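Local coordinates for protein GDP-mannose-dependent alpha-(1-6)-phosphatidylinositol monomannoside mannosyltransferase (Corynebacterium glutamicum, PDB 3OKP) that is a mannosyltransferase of the GT-B fold, with two domains built on parallel beta-sheets and guanosine-5'-diphosphate-alpha-d-mannose bound, at residues K6-T11 and S36-A41. Sequence-based numbering, arbitrary orientation.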
loop_
_atom_site.group_PDB
_atom_site.type_symbol
_atom_site.label_atom_id
_atom_site.label_comp_id
_atom_site.label_asym_id
_atom_site.label_seq_id
_atom_site.Cartn_x
_atom_site.Cartn_y
_atom_site.Cartn_z
ATOM N N LYS A 6 12.647 -15.844 -17.326
ATOM C CA LYS A 6 13.513 -14.858 -16.687
ATOM C C LYS A 6 12.949 -13.451 -16.872
ATOM O O LYS A 6 12.478 -13.101 -17.958
ATOM C CB LYS A 6 14.917 -14.948 -17.286
ATOM C CG LYS A 6 16.038 -14.438 -16.397
ATOM C CD LYS A 6 17.360 -15.040 -16.852
ATOM C CE LYS A 6 18.551 -14.422 -16.139
ATOM N NZ LYS A 6 19.835 -14.929 -16.714
ATOM N N THR A 7 13.005 -12.654 -15.807
ATOM C CA THR A 7 12.404 -11.321 -15.797
ATOM C C THR A 7 13.431 -10.219 -15.552
ATOM O O THR A 7 14.236 -10.298 -14.618
ATOM C CB THR A 7 11.283 -11.215 -14.732
ATOM O OG1 THR A 7 10.328 -12.262 -14.931
ATOM C CG2 THR A 7 10.572 -9.861 -14.811
ATOM N N LEU A 8 13.392 -9.197 -16.404
ATOM C CA LEU A 8 14.130 -7.962 -16.170
ATOM C C LEU A 8 13.170 -6.905 -15.637
ATOM O O LEU A 8 12.183 -6.563 -16.295
ATOM C CB LEU A 8 14.818 -7.470 -17.450
ATOM C CG LEU A 8 15.598 -6.148 -17.389
ATOM C CD1 LEU A 8 16.832 -6.265 -16.496
ATOM C CD2 LEU A 8 15.986 -5.692 -18.785
ATOM N N VAL A 9 13.458 -6.408 -14.437
ATOM C CA VAL A 9 12.676 -5.336 -13.825
ATOM C C VAL A 9 13.330 -3.995 -14.155
ATOM O O VAL A 9 14.485 -3.752 -13.789
ATOM C CB VAL A 9 12.553 -5.516 -12.286
ATOM C CG1 VAL A 9 11.680 -4.421 -11.679
ATOM C CG2 VAL A 9 11.996 -6.897 -11.941
ATOM N N VAL A 10 12.589 -3.140 -14.857
ATOM C CA VAL A 10 13.087 -1.839 -15.305
ATOM C C VAL A 10 12.411 -0.753 -14.476
ATOM O O VAL A 10 11.188 -0.615 -14.509
ATOM C CB VAL A 10 12.812 -1.616 -16.818
ATOM C CG1 VAL A 10 13.277 -0.226 -17.264
ATOM C CG2 VAL A 10 13.483 -2.700 -17.652
ATOM N N THR A 11 13.207 0.016 -13.736
ATOM C CA THR A 11 12.642 0.918 -12.732
ATOM C C THR A 11 13.539 2.092 -12.332
ATOM O O THR A 11 14.758 1.954 -12.210
ATOM C CB THR A 11 12.194 0.126 -11.457
ATOM O OG1 THR A 11 11.573 1.011 -10.520
ATOM C CG2 THR A 11 13.373 -0.598 -10.792
ATOM N N SER A 36 15.911 -16.082 -11.368
ATOM C CA SER A 36 15.025 -15.716 -12.481
ATOM C C SER A 36 14.734 -14.211 -12.548
ATOM O O SER A 36 13.903 -13.768 -13.343
ATOM C CB SER A 36 13.712 -16.511 -12.406
ATOM O OG SER A 36 12.814 -15.950 -11.457
ATOM N N ILE A 37 15.431 -13.434 -11.719
ATOM C CA ILE A 37 15.211 -11.992 -11.624
ATOM C C ILE A 37 16.498 -11.209 -11.867
ATOM O O ILE A 37 17.544 -11.524 -11.290
ATOM C CB ILE A 37 14.645 -11.586 -10.229
ATOM C CG1 ILE A 37 13.253 -12.194 -9.987
ATOM C CG2 ILE A 37 14.642 -10.056 -10.060
ATOM C CD1 ILE A 37 12.098 -11.507 -10.735
ATOM N N VAL A 38 16.406 -10.196 -12.731
ATOM C CA VAL A 38 17.458 -9.193 -12.894
ATOM C C VAL A 38 16.804 -7.810 -12.805
ATOM O O VAL A 38 15.721 -7.602 -13.350
ATOM C CB VAL A 38 18.215 -9.331 -14.249
ATOM C CG1 VAL A 38 19.394 -8.360 -14.311
ATOM C CG2 VAL A 38 18.706 -10.764 -14.467
ATOM N N VAL A 39 17.452 -6.882 -12.107
ATOM C CA VAL A 39 16.943 -5.512 -11.989
ATOM C C VAL A 39 17.834 -4.533 -12.751
ATOM O O VAL A 39 19.062 -4.617 -12.683
ATOM C CB VAL A 39 16.797 -5.064 -10.506
ATOM C CG1 VAL A 39 16.283 -3.622 -10.409
ATOM C CG2 VAL A 39 15.864 -6.005 -9.747
ATOM N N PHE A 40 17.192 -3.629 -13.487
ATOM C CA PHE A 40 17.846 -2.502 -14.149
ATOM C C PHE A 40 17.284 -1.222 -13.522
ATOM O O PHE A 40 16.134 -0.845 -13.771
ATOM C CB PHE A 40 17.591 -2.566 -15.666
ATOM C CG PHE A 40 18.247 -1.462 -16.464
ATOM C CD1 PHE A 40 19.585 -1.121 -16.260
ATOM C CD2 PHE A 40 17.527 -0.786 -17.452
ATOM C CE1 PHE A 40 20.189 -0.108 -17.007
ATOM C CE2 PHE A 40 18.119 0.226 -18.207
ATOM C CZ PHE A 40 19.452 0.569 -17.984
ATOM N N ALA A 41 18.095 -0.576 -12.684
ATOM C CA ALA A 41 17.630 0.549 -11.870
ATOM C C ALA A 41 18.550 1.768 -11.929
ATOM O O ALA A 41 19.761 1.635 -12.097
ATOM C CB ALA A 41 17.432 0.102 -10.421
HETATM O O HOH W 1 11.025 -14.448 -13.561
#
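Leu-8 meets both Val-38 and Phe-40 through a single methyl. Its CG stands anti to the backbone N (chi1 178°), and chi2 of 67° turns CD1 toward the partner strand, where it lies 4.0 Å from Val-38 CG1 and 3.9 Å from Phe-40 CB. On the same face, Val-10 CG1 approaches the phenylalanine ring obliquely at CD2. The extended Lys-6 chain crosses Val-38 at a slant, Lys-6 CE lying 4.0 Å from Val-38 CG2; Lys-6 NZ is hydrogen-bonded to Arg-85 O. The other face carries Thr-7, Val-9 and Thr-11 beside Ile-37, Val-39 and Ala-41. Here Ile-37 CD1 reaches Thr-7 CB at 4.1 Å, and Thr-11 CG2 lies as far from Ala-41 CB. Five backbone hydrogen bonds fix this parallel register, alternating in direction; the shortest, Phe-40 N to Val-9 O, is 2.7 Å long and nearly straight. Ser-36 O accepts from both Thr-7 N and a water, which in turn accepts from Thr-7 OG1 at 2.7 Å; that hydroxyl also bonds Asn-89 ND2. The strand directions differ by 20°, and helix 20-29 makes the crossover of this beta-alpha-beta unit in the Rossmann-like N-terminal domain. Strand 89-92 flanks 7-11 and strand 59-63 flanks 37-42, while helix 72-84 packs on the Leu-8, Val-10 and Phe-40 face.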